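Local coordinates for B12-binding domain-containing protein (Kitasatospora setae, PDB 6WTE) that binds cobalamin and a [4Fe-4S] cluster and acts as TsrM, an S-adenosylmethionine-dependent methyltransferase of the radical SAM family that works by non-radical chemistry, at residues A[111-116]-A[458-463]; A[81-86]-A[116-121]; A[283-288]-A[320-325]. All coordinates share one frame; numbering follows the deposited sequence.

Contact 1. Residues A[111-116]-A[458-463]; sequences MPFALV and EYERQF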
loop_
_atom_site.group_PDB
_atom_site.type_symbol
_atom_site.label_atom_id
_atom_site.label_comp_id
_atom_site.label_asym_id
_atom_site.label_seq_id
_atom_site.Cartn_x
_atom_site.Cartn_y
_atom_site.Cartn_z
ATOM N N MET A 111 -3.320 -8.152 8.680
ATOM C CA MET A 111 -3.260 -8.903 9.926
ATOM C C MET A 111 -4.212 -8.265 10.932
ATOM O O MET A 111 -3.785 -7.855 12.019
ATOM C CB MET A 111 -1.825 -8.924 10.458
ATOM C CG MET A 111 -1.151 -7.548 10.366
ATOM S SD MET A 111 0.538 -7.487 10.990
ATOM C CE MET A 111 0.335 -8.142 12.650
ATOM N N PRO A 112 -5.508 -8.184 10.619
ATOM C CA PRO A 112 -6.395 -7.353 11.447
ATOM C C PRO A 112 -6.733 -7.971 12.786
ATOM O O PRO A 112 -6.931 -7.222 13.747
ATOM C CB PRO A 112 -7.641 -7.188 10.566
ATOM C CG PRO A 112 -7.668 -8.456 9.767
ATOM C CD PRO A 112 -6.231 -8.813 9.500
ATOM N N PHE A 113 -6.825 -9.302 12.890
ATOM C CA PHE A 113 -7.096 -9.904 14.192
ATOM C C PHE A 113 -5.913 -9.718 15.135
ATOM O O PHE A 113 -6.096 -9.380 16.311
ATOM C CB PHE A 113 -7.418 -11.397 14.040
ATOM C CG PHE A 113 -8.721 -11.677 13.347
ATOM C CD1 PHE A 113 -8.818 -11.597 11.969
ATOM C CD2 PHE A 113 -9.844 -12.035 14.074
ATOM C CE1 PHE A 113 -10.019 -11.869 11.326
ATOM C CE2 PHE A 113 -11.044 -12.308 13.437
ATOM C CZ PHE A 113 -11.131 -12.224 12.063
ATOM N N ALA A 114 -4.696 -9.950 14.638
ATOM C CA ALA A 114 -3.508 -9.732 15.456
ATOM C C ALA A 114 -3.428 -8.289 15.925
ATOM O O ALA A 114 -3.066 -8.020 17.073
ATOM C CB ALA A 114 -2.249 -10.106 14.673
ATOM N N LEU A 115 -3.761 -7.341 15.048
ATOM C CA LEU A 115 -3.612 -5.942 15.414
ATOM C C LEU A 115 -4.710 -5.485 16.367
ATOM O O LEU A 115 -4.446 -4.680 17.265
ATOM C CB LEU A 115 -3.575 -5.072 14.155
ATOM C CG LEU A 115 -2.256 -5.223 13.396
ATOM C CD1 LEU A 115 -2.203 -4.288 12.188
ATOM C CD2 LEU A 115 -1.083 -4.959 14.331
ATOM N N VAL A 116 -5.944 -5.977 16.198
ATOM C CA VAL A 116 -6.978 -5.661 17.179
ATOM C C VAL A 116 -6.515 -6.075 18.572
ATOM O O VAL A 116 -6.628 -5.313 19.540
ATOM C CB VAL A 116 -8.317 -6.331 16.814
ATOM C CG1 VAL A 116 -9.249 -6.294 18.012
ATOM C CG2 VAL A 116 -8.988 -5.622 15.648
ATOM N N GLU A 458 -3.407 -15.610 16.288
ATOM C CA GLU A 458 -2.173 -16.383 16.390
ATOM C C GLU A 458 -1.546 -16.599 15.023
ATOM O O GLU A 458 -0.329 -16.458 14.864
ATOM C CB GLU A 458 -2.419 -17.736 17.065
ATOM C CG GLU A 458 -1.138 -18.553 17.172
ATOM C CD GLU A 458 -1.340 -19.928 17.783
ATOM O OE1 GLU A 458 -2.500 -20.314 18.035
ATOM O OE2 GLU A 458 -0.327 -20.616 18.006
ATOM N N TYR A 459 -2.359 -16.949 14.025
ATOM C CA TYR A 459 -1.821 -17.184 12.686
ATOM C C TYR A 459 -1.209 -15.917 12.103
ATOM O O TYR A 459 -0.196 -15.972 11.394
ATOM C CB TYR A 459 -2.914 -17.722 11.758
ATOM C CG TYR A 459 -2.418 -17.882 10.341
ATOM C CD1 TYR A 459 -1.451 -18.829 10.047
ATOM C CD2 TYR A 459 -2.890 -17.073 9.306
ATOM C CE1 TYR A 459 -0.969 -18.987 8.770
ATOM C CE2 TYR A 459 -2.406 -17.226 8.009
ATOM C CZ TYR A 459 -1.442 -18.180 7.754
ATOM O OH TYR A 459 -0.946 -18.355 6.479
ATOM N N GLU A 460 -1.805 -14.762 12.399
ATOM C CA GLU A 460 -1.331 -13.521 11.797
ATOM C C GLU A 460 -0.108 -12.976 12.522
ATOM O O GLU A 460 0.827 -12.486 11.879
ATOM C CB GLU A 460 -2.460 -12.489 11.780
ATOM C CG GLU A 460 -3.637 -12.896 10.907
ATOM C CD GLU A 460 -4.856 -12.023 11.119
ATOM O OE1 GLU A 460 -4.760 -11.038 11.879
ATOM O OE2 GLU A 460 -5.911 -12.322 10.528
ATOM N N ARG A 461 -0.087 -13.059 13.854
ATOM C CA ARG A 461 0.957 -12.366 14.601
ATOM C C ARG A 461 2.326 -13.008 14.409
ATOM O O ARG A 461 3.344 -12.323 14.542
ATOM C CB ARG A 461 0.591 -12.302 16.087
ATOM C CG ARG A 461 0.698 -13.632 16.822
ATOM C CD ARG A 461 -0.061 -13.593 18.150
ATOM N NE ARG A 461 0.099 -14.852 18.868
ATOM C CZ ARG A 461 -0.849 -15.441 19.593
ATOM N NH1 ARG A 461 -2.059 -14.899 19.700
ATOM N NH2 ARG A 461 -0.585 -16.589 20.203
ATOM N N GLN A 462 2.379 -14.305 14.087
ATOM C CA GLN A 462 3.662 -14.999 14.005
ATOM C C GLN A 462 4.538 -14.458 12.883
ATOM O O GLN A 462 5.756 -14.663 12.902
ATOM C CB GLN A 462 3.443 -16.504 13.805
ATOM C CG GLN A 462 2.726 -16.826 12.510
ATOM C CD GLN A 462 2.485 -18.311 12.293
ATOM O OE1 GLN A 462 3.196 -19.158 12.825
ATOM N NE2 GLN A 462 1.477 -18.627 11.485
ATOM N N PHE A 463 3.954 -13.780 11.905
ATOM C CA PHE A 463 4.766 -13.215 10.840
ATOM C C PHE A 463 5.448 -11.913 11.243
ATOM O O PHE A 463 6.302 -11.422 10.497
ATOM C CB PHE A 463 3.905 -13.010 9.595
ATOM C CG PHE A 463 3.480 -14.296 8.950
ATOM C CD1 PHE A 463 2.377 -14.991 9.422
ATOM C CD2 PHE A 463 4.201 -14.827 7.881
ATOM C CE1 PHE A 463 1.987 -16.176 8.849
ATOM C CE2 PHE A 463 3.817 -16.030 7.291
ATOM C CZ PHE A 463 2.707 -16.704 7.770
#
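Glu-460 directs its carboxylate at the backbone of Met-111 to Ala-114, where helix 112-119 of the cobalamin-binding domain begins, so an acidic group meets the N-terminus of a helix; Met-111 holds the N-cap position. The straighter of the two bonds across the contact runs from Ala-114 N to Glu-460 OE1, 3.0 Å long and nearly linear at 169°. It reaches OE1 on the anti side, out of the carboxylate plane. Phe-113 N lies 2.9 Å from Glu-460 OE1, but its N-H is strongly bent and that bond is weak. The partial positive charge of the helix start would probably reinforce both. Met-111 O, another acceptor, also lies near OE1 without bonding to it. The second oxygen is placed beside an aromatic ring: Glu-460 OE2 comes within 3.3 Å of Phe-113 CD1, the ring and carboxylate planes standing 65° apart. Outside the two segments, Tyr-416 OH hydrogen-bonds OE2, so both oxygens of this buried group have polar partners. An alanine in place of this glutamate would probably leave the amides of Phe-113 and Ala-114 without their shared acceptor and Tyr-416 OH without its carboxylate mate, and open a gap beside Phe-113.

The acid is delivered by an arm whose CG stands anti to its own carbonyl carbon (chi1 -64°) and which stays extended beyond that point. At its root, Glu-460 CB packs 3.8 Å from Ala-114 CB and 3.9 Å from Met-111 CB. Farther out, Phe-113 also rests on Ile-153, Ala-160 and Pro-456, so that its ring lies between helix 456-461 and the last two strands, 153-156 and 159-162, of the cobalamin domain's sheet. The side chain of Met-111 lies about 4 Å from that of Thr-71, a cobalamin-binding residue. Beside the acid, Arg-461 CB reaches Ala-114 CB at 3.9 Å.

Contact 2. Residues A[81-86]-A[116-121]; sequences PFVGEH and VEYFGI. With EDO (1,2-ethanediol), chain H.
His-86 and Phe-119 mark the nearest approach of the two backbones, yet their CA atoms remain 8.1 Å apart, so the first turn of helix 83-96 meets the last turn of helix 112-119 through side chains and one carbonyl. That carbonyl is Val-83 O, which faces the rims of two aromatic rings. It lies 3.4 Å from Phe-119 CE1 and 3.5 Å from Tyr-118 CE2, close to the plane of each ring. The polarised rim C-H groups therefore face an oxygen, although no conventional hydrogen bond crosses the contact. The two aromatics reach it by different first torsions: Tyr-118 has CG anti to its backbone N (chi1 176°), whereas Phe-119 has CG anti to its carbonyl carbon (chi1 -68°).

Apolar packing fills in around the oxygen. Val-83 CG2 touches Tyr-118 CE2 at 3.9 Å, and His-86 CB sits 3.8 Å from Phe-119 CZ. Tyr-118 OH comes within 3.4 Å of Gly-84 CA, and a CB at that glycine would itself lie close to the hydroxyl.

Helix 112-119 is ended just beyond Phe-119 by a Schellman motif, with Gly-120 at positive phi and Ile-121 N bonded to Val-116 O at 3.2 Å. Glu-85 OE1 accepts a hydrogen bond from O1 of a 1,2-ethanediol, probably a crystallisation additive.

Within the alpha/beta cobalamin-binding domain, His-86 NE2 bonds the backbone O of Asn-70, a cobalamin-binding residue in the loop after strand 63-67, Phe-119 also packs on Ile-90 of helix 83-96 and Phe-108 of helix 106-109, and Val-116 lies against strand 153-156.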
loop_
_atom_site.group_PDB
_atom_site.type_symbol
_atom_site.label_atom_id
_atom_site.label_comp_id
_atom_site.label_asym_id
_atom_site.label_seq_id
_atom_site.Cartn_x
_atom_site.Cartn_y
_atom_site.Cartn_z
ATOM N N PRO A 81 9.349 -1.909 11.873
ATOM C CA PRO A 81 7.896 -1.876 12.046
ATOM C C PRO A 81 7.377 -0.486 12.374
ATOM O O PRO A 81 8.086 0.358 12.924
ATOM C CB PRO A 81 7.669 -2.817 13.232
ATOM C CG PRO A 81 8.892 -2.647 14.052
ATOM C CD PRO A 81 10.027 -2.450 13.065
ATOM N N PHE A 82 6.110 -0.264 12.018
ATOM C CA PHE A 82 5.372 0.912 12.456
ATOM C C PHE A 82 4.319 0.611 13.517
ATOM O O PHE A 82 3.846 1.545 14.169
ATOM C CB PHE A 82 4.662 1.581 11.267
ATOM C CG PHE A 82 5.591 2.107 10.207
ATOM C CD1 PHE A 82 6.526 3.085 10.509
ATOM C CD2 PHE A 82 5.500 1.653 8.902
ATOM C CE1 PHE A 82 7.372 3.583 9.529
ATOM C CE2 PHE A 82 6.342 2.148 7.917
ATOM C CZ PHE A 82 7.279 3.109 8.234
ATOM N N VAL A 83 3.941 -0.658 13.708
ATOM C CA VAL A 83 2.793 -0.947 14.568
ATOM C C VAL A 83 3.085 -0.632 16.031
ATOM O O VAL A 83 2.158 -0.359 16.802
ATOM C CB VAL A 83 2.339 -2.410 14.398
ATOM C CG1 VAL A 83 1.919 -2.680 12.958
ATOM C CG2 VAL A 83 3.439 -3.365 14.834
ATOM N N GLY A 84 4.353 -0.665 16.449
ATOM C CA GLY A 84 4.675 -0.253 17.807
ATOM C C GLY A 84 4.411 1.224 18.031
ATOM O O GLY A 84 3.862 1.620 19.064
ATOM N N GLU A 85 4.793 2.057 17.060
ATOM C CA GLU A 85 4.464 3.477 17.120
ATOM C C GLU A 85 2.962 3.703 17.036
ATOM O O GLU A 85 2.430 4.603 17.698
ATOM C CB GLU A 85 5.172 4.227 15.992
ATOM C CG GLU A 85 6.682 4.255 16.118
ATOM C CD GLU A 85 7.341 4.941 14.940
ATOM O OE1 GLU A 85 7.319 4.371 13.828
ATOM O OE2 GLU A 85 7.851 6.064 15.117
ATOM N N HIS A 86 2.262 2.913 16.215
ATOM C CA HIS A 86 0.808 3.027 16.160
ATOM C C HIS A 86 0.190 2.698 17.511
ATOM O O HIS A 86 -0.742 3.377 17.957
ATOM C CB HIS A 86 0.224 2.104 15.095
ATOM C CG HIS A 86 0.622 2.446 13.694
ATOM N ND1 HIS A 86 0.937 3.726 13.294
ATOM C CD2 HIS A 86 0.750 1.665 12.595
ATOM C CE1 HIS A 86 1.241 3.721 12.007
ATOM N NE2 HIS A 86 1.134 2.481 11.559
ATOM N N VAL A 116 -5.944 -5.977 16.198
ATOM C CA VAL A 116 -6.978 -5.661 17.179
ATOM C C VAL A 116 -6.515 -6.075 18.572
ATOM O O VAL A 116 -6.628 -5.313 19.540
ATOM C CB VAL A 116 -8.317 -6.331 16.814
ATOM C CG1 VAL A 116 -9.249 -6.294 18.012
ATOM C CG2 VAL A 116 -8.988 -5.622 15.648
ATOM N N GLU A 117 -5.947 -7.281 18.685
ATOM C CA GLU A 117 -5.503 -7.764 19.989
ATOM C C GLU A 117 -4.246 -7.037 20.457
ATOM O O GLU A 117 -4.130 -6.687 21.638
ATOM C CB GLU A 117 -5.284 -9.280 19.931
ATOM C CG GLU A 117 -6.537 -10.052 19.510
ATOM C CD GLU A 117 -6.421 -11.551 19.723
ATOM O OE1 GLU A 117 -5.374 -12.002 20.228
ATOM O OE2 GLU A 117 -7.373 -12.280 19.362
ATOM N N TYR A 118 -3.298 -6.793 19.545
ATOM C CA TYR A 118 -2.064 -6.095 19.906
ATOM C C TYR A 118 -2.348 -4.668 20.365
ATOM O O TYR A 118 -1.795 -4.203 21.369
ATOM C CB TYR A 118 -1.113 -6.093 18.706
ATOM C CG TYR A 118 0.175 -5.318 18.879
ATOM C CD1 TYR A 118 1.182 -5.771 19.725
ATOM C CD2 TYR A 118 0.403 -4.150 18.162
ATOM C CE1 TYR A 118 2.370 -5.072 19.861
ATOM C CE2 TYR A 118 1.592 -3.440 18.292
ATOM C CZ TYR A 118 2.567 -3.906 19.139
ATOM O OH TYR A 118 3.740 -3.200 19.262
ATOM N N PHE A 119 -3.198 -3.952 19.628
ATOM C CA PHE A 119 -3.528 -2.574 19.993
ATOM C C PHE A 119 -4.437 -2.500 21.209
ATOM O O PHE A 119 -4.528 -1.437 21.838
ATOM C CB PHE A 119 -4.210 -1.859 18.829
ATOM C CG PHE A 119 -3.318 -1.614 17.639
ATOM C CD1 PHE A 119 -1.953 -1.426 17.789
ATOM C CD2 PHE A 119 -3.864 -1.542 16.373
ATOM C CE1 PHE A 119 -1.143 -1.182 16.681
ATOM C CE2 PHE A 119 -3.069 -1.306 15.271
ATOM C CZ PHE A 119 -1.702 -1.128 15.428
ATOM N N GLY A 120 -5.125 -3.590 21.539
ATOM C CA GLY A 120 -6.044 -3.575 22.661
ATOM C C GLY A 120 -7.303 -2.782 22.410
ATOM O O GLY A 120 -7.824 -2.149 23.335
ATOM N N ILE A 121 -7.808 -2.793 21.181
ATOM C CA ILE A 121 -8.944 -1.966 20.797
ATOM C C ILE A 121 -10.181 -2.844 20.655
ATOM O O ILE A 121 -10.103 -4.071 20.599
ATOM C CB ILE A 121 -8.673 -1.166 19.506
ATOM C CG1 ILE A 121 -8.381 -2.106 18.325
ATOM C CG2 ILE A 121 -7.533 -0.192 19.729
ATOM C CD1 ILE A 121 -8.132 -1.379 16.981
HETATM C C1 EDO H . 7.697 6.966 11.245
HETATM O O1 EDO H . 6.711 6.323 12.061
HETATM C C2 EDO H . 8.577 7.845 12.124
HETATM O O2 EDO H . 9.012 7.090 13.261
#

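Contact 3. Residues A[283-288]-A[320-325]; sequences NLLREI and DLLAAA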
loop_
_atom_site.group_PDB
_atom_site.type_symbol
_atom_site.label_atom_id
_atom_site.label_comp_id
_atom_site.label_asym_id
_atom_site.label_seq_id
_atom_site.Cartn_x
_atom_site.Cartn_y
_atom_site.Cartn_z
ATOM N N ASN A 283 -12.838 3.188 -20.155
ATOM C CA ASN A 283 -14.008 4.059 -20.066
ATOM C C ASN A 283 -13.715 5.295 -19.224
ATOM O O ASN A 283 -14.190 6.399 -19.531
ATOM C CB ASN A 283 -15.193 3.292 -19.474
ATOM C CG ASN A 283 -15.842 2.357 -20.471
ATOM O OD1 ASN A 283 -15.732 2.548 -21.681
ATOM N ND2 ASN A 283 -16.532 1.339 -19.964
ATOM N N LEU A 284 -12.939 5.130 -18.152
ATOM C CA LEU A 284 -12.560 6.267 -17.322
ATOM C C LEU A 284 -11.740 7.278 -18.116
ATOM O O LEU A 284 -11.997 8.487 -18.060
ATOM C CB LEU A 284 -11.767 5.784 -16.113
ATOM C CG LEU A 284 -11.448 6.911 -15.132
ATOM C CD1 LEU A 284 -12.719 7.309 -14.406
ATOM C CD2 LEU A 284 -10.372 6.473 -14.155
ATOM N N LEU A 285 -10.727 6.798 -18.848
ATOM C CA LEU A 285 -9.889 7.697 -19.631
ATOM C C LEU A 285 -10.706 8.407 -20.703
ATOM O O LEU A 285 -10.544 9.615 -20.921
ATOM C CB LEU A 285 -8.729 6.919 -20.251
ATOM C CG LEU A 285 -7.784 6.302 -19.215
ATOM C CD1 LEU A 285 -6.792 5.359 -19.891
ATOM C CD2 LEU A 285 -7.054 7.383 -18.429
ATOM N N ARG A 286 -11.614 7.678 -21.356
ATOM C CA ARG A 286 -12.486 8.292 -22.352
ATOM C C ARG A 286 -13.298 9.436 -21.750
ATOM O O ARG A 286 -13.468 10.483 -22.383
ATOM C CB ARG A 286 -13.415 7.240 -22.960
ATOM C CG ARG A 286 -12.715 6.219 -23.859
ATOM C CD ARG A 286 -13.718 5.292 -24.534
ATOM N NE ARG A 286 -13.047 4.245 -25.303
ATOM C CZ ARG A 286 -12.958 2.976 -24.920
ATOM N NH1 ARG A 286 -13.513 2.580 -23.779
ATOM N NH2 ARG A 286 -12.319 2.098 -25.682
ATOM N N GLU A 287 -13.823 9.249 -20.536
ATOM C CA GLU A 287 -14.591 10.319 -19.905
ATOM C C GLU A 287 -13.704 11.508 -19.552
ATOM O O GLU A 287 -14.120 12.664 -19.709
ATOM C CB GLU A 287 -15.316 9.787 -18.667
ATOM C CG GLU A 287 -16.066 10.851 -17.876
ATOM C CD GLU A 287 -17.185 11.503 -18.668
ATOM O OE1 GLU A 287 -17.578 10.973 -19.732
ATOM O OE2 GLU A 287 -17.681 12.558 -18.216
ATOM N N ILE A 288 -12.479 11.250 -19.087
ATOM C CA ILE A 288 -11.554 12.343 -18.793
ATOM C C ILE A 288 -11.278 13.149 -20.054
ATOM O O ILE A 288 -11.297 14.387 -20.049
ATOM C CB ILE A 288 -10.249 11.802 -18.188
ATOM C CG1 ILE A 288 -10.503 11.163 -16.819
ATOM C CG2 ILE A 288 -9.228 12.920 -18.069
ATOM C CD1 ILE A 288 -9.274 10.472 -16.268
ATOM N N ASP A 320 -2.876 5.351 -26.297
ATOM C CA ASP A 320 -3.441 6.572 -26.874
ATOM C C ASP A 320 -4.397 7.249 -25.902
ATOM O O ASP A 320 -4.427 8.481 -25.802
ATOM C CB ASP A 320 -4.165 6.261 -28.183
ATOM C CG ASP A 320 -3.215 5.919 -29.315
ATOM O OD1 ASP A 320 -2.029 6.302 -29.249
ATOM O OD2 ASP A 320 -3.667 5.278 -30.279
ATOM N N LEU A 321 -5.192 6.458 -25.176
ATOM C CA LEU A 321 -6.117 7.036 -24.208
ATOM C C LEU A 321 -5.370 7.661 -23.036
ATOM O O LEU A 321 -5.709 8.766 -22.597
ATOM C CB LEU A 321 -7.092 5.966 -23.722
ATOM C CG LEU A 321 -8.230 5.619 -24.682
ATOM C CD1 LEU A 321 -8.998 4.413 -24.169
ATOM C CD2 LEU A 321 -9.163 6.814 -24.861
ATOM N N LEU A 322 -4.341 6.980 -22.528
ATOM C CA LEU A 322 -3.517 7.565 -21.475
ATOM C C LEU A 322 -2.918 8.893 -21.921
ATOM O O LEU A 322 -2.964 9.886 -21.185
ATOM C CB LEU A 322 -2.413 6.591 -21.075
ATOM C CG LEU A 322 -2.826 5.367 -20.260
ATOM C CD1 LEU A 322 -1.649 4.411 -20.213
ATOM C CD2 LEU A 322 -3.248 5.775 -18.847
ATOM N N ALA A 323 -2.348 8.934 -23.128
ATOM C CA ALA A 323 -1.742 10.175 -23.596
ATOM C C ALA A 323 -2.777 11.287 -23.683
ATOM O O ALA A 323 -2.532 12.408 -23.226
ATOM C CB ALA A 323 -1.066 9.959 -24.951
ATOM N N ALA A 324 -3.957 10.984 -24.228
ATOM C CA ALA A 324 -4.962 12.020 -24.430
ATOM C C ALA A 324 -5.523 12.521 -23.108
ATOM O O ALA A 324 -5.929 13.685 -23.012
ATOM C CB ALA A 324 -6.089 11.490 -25.317
ATOM N N ALA A 325 -5.543 11.663 -22.088
ATOM C CA ALA A 325 -6.103 12.017 -20.786
ATOM C C ALA A 325 -5.156 12.843 -19.925
ATOM O O ALA A 325 -5.601 13.431 -18.934
ATOM C CB ALA A 325 -6.502 10.748 -20.023
#
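Leu-285 meets three residues of helix 316-325 with its two methyl groups. Its CD1 lies 3.7 Å from Leu-322 CD2 and 3.9 Å from Leu-321 CB, while its CD2 rests 3.8 Å from Ala-325 CB. The leucine has CG anti to its carbonyl carbon (chi1 -63°), and the branch at CG divides the methyls, CD1 lying nearest the two leucines and CD2 nearest the alanine. Leu-322 starts out away from helix 278-294, so it is the tip of its side chain that returns to touch Leu-285.

The two segments run in roughly the same direction, 34° between their axes and 8.8 Å apart at closest approach. This is the relation of neighbouring helices in the radical SAM barrel: helix 278-294 follows strand 266-269, helix 316-325 follows strand 304-309, and those strands pair in parallel, giving successive beta-alpha units.

Leu-321 carries the more exposed side of the interface. Its CD2 packs 3.7 Å from Arg-286 CG, and its CD1 lies over one face of the Arg-286 guanidinium, 4.0 Å above the plane and offset toward the rim. The charge of that group is met elsewhere: NH2 forms a salt bridge with Glu-317, one turn before Leu-321, and NH1 makes a weak bond to Asn-283 OD1. The leucine thus packs on both the aliphatic arm and one guanidinium face, while NH2 keeps its salt bridge.

At Ala-325 the two backbones come closest, its CA 5.8 Å from Ile-288 CA. Here the small CB fits beside Ile-288 CG2 at 4.0 Å, and Val-289 of helix 278-294 also touches it.

Contacts 1 and 2 share helix 112-119 and lie about 10 Å apart, centre to centre: contact 1 uses its beginning, contact 2 its end, and Leu-115 CD2 meets Val-83 CG1 at 4.0 Å between them. Contact 3 lies about 41 Å from either centre, across the middle of the chain, and joins helices of the barrel. All three are largely buried, each of contacts 1 and 3 having one exposed arginine at its margin. Their chemistry differs with place: contact 1, between the cobalamin domain and the radical SAM part, relies on a carboxylate bonded to backbone amides; contact 2, within the cobalamin domain, sets aromatic rims against a carbonyl; contact 3 is chiefly aliphatic.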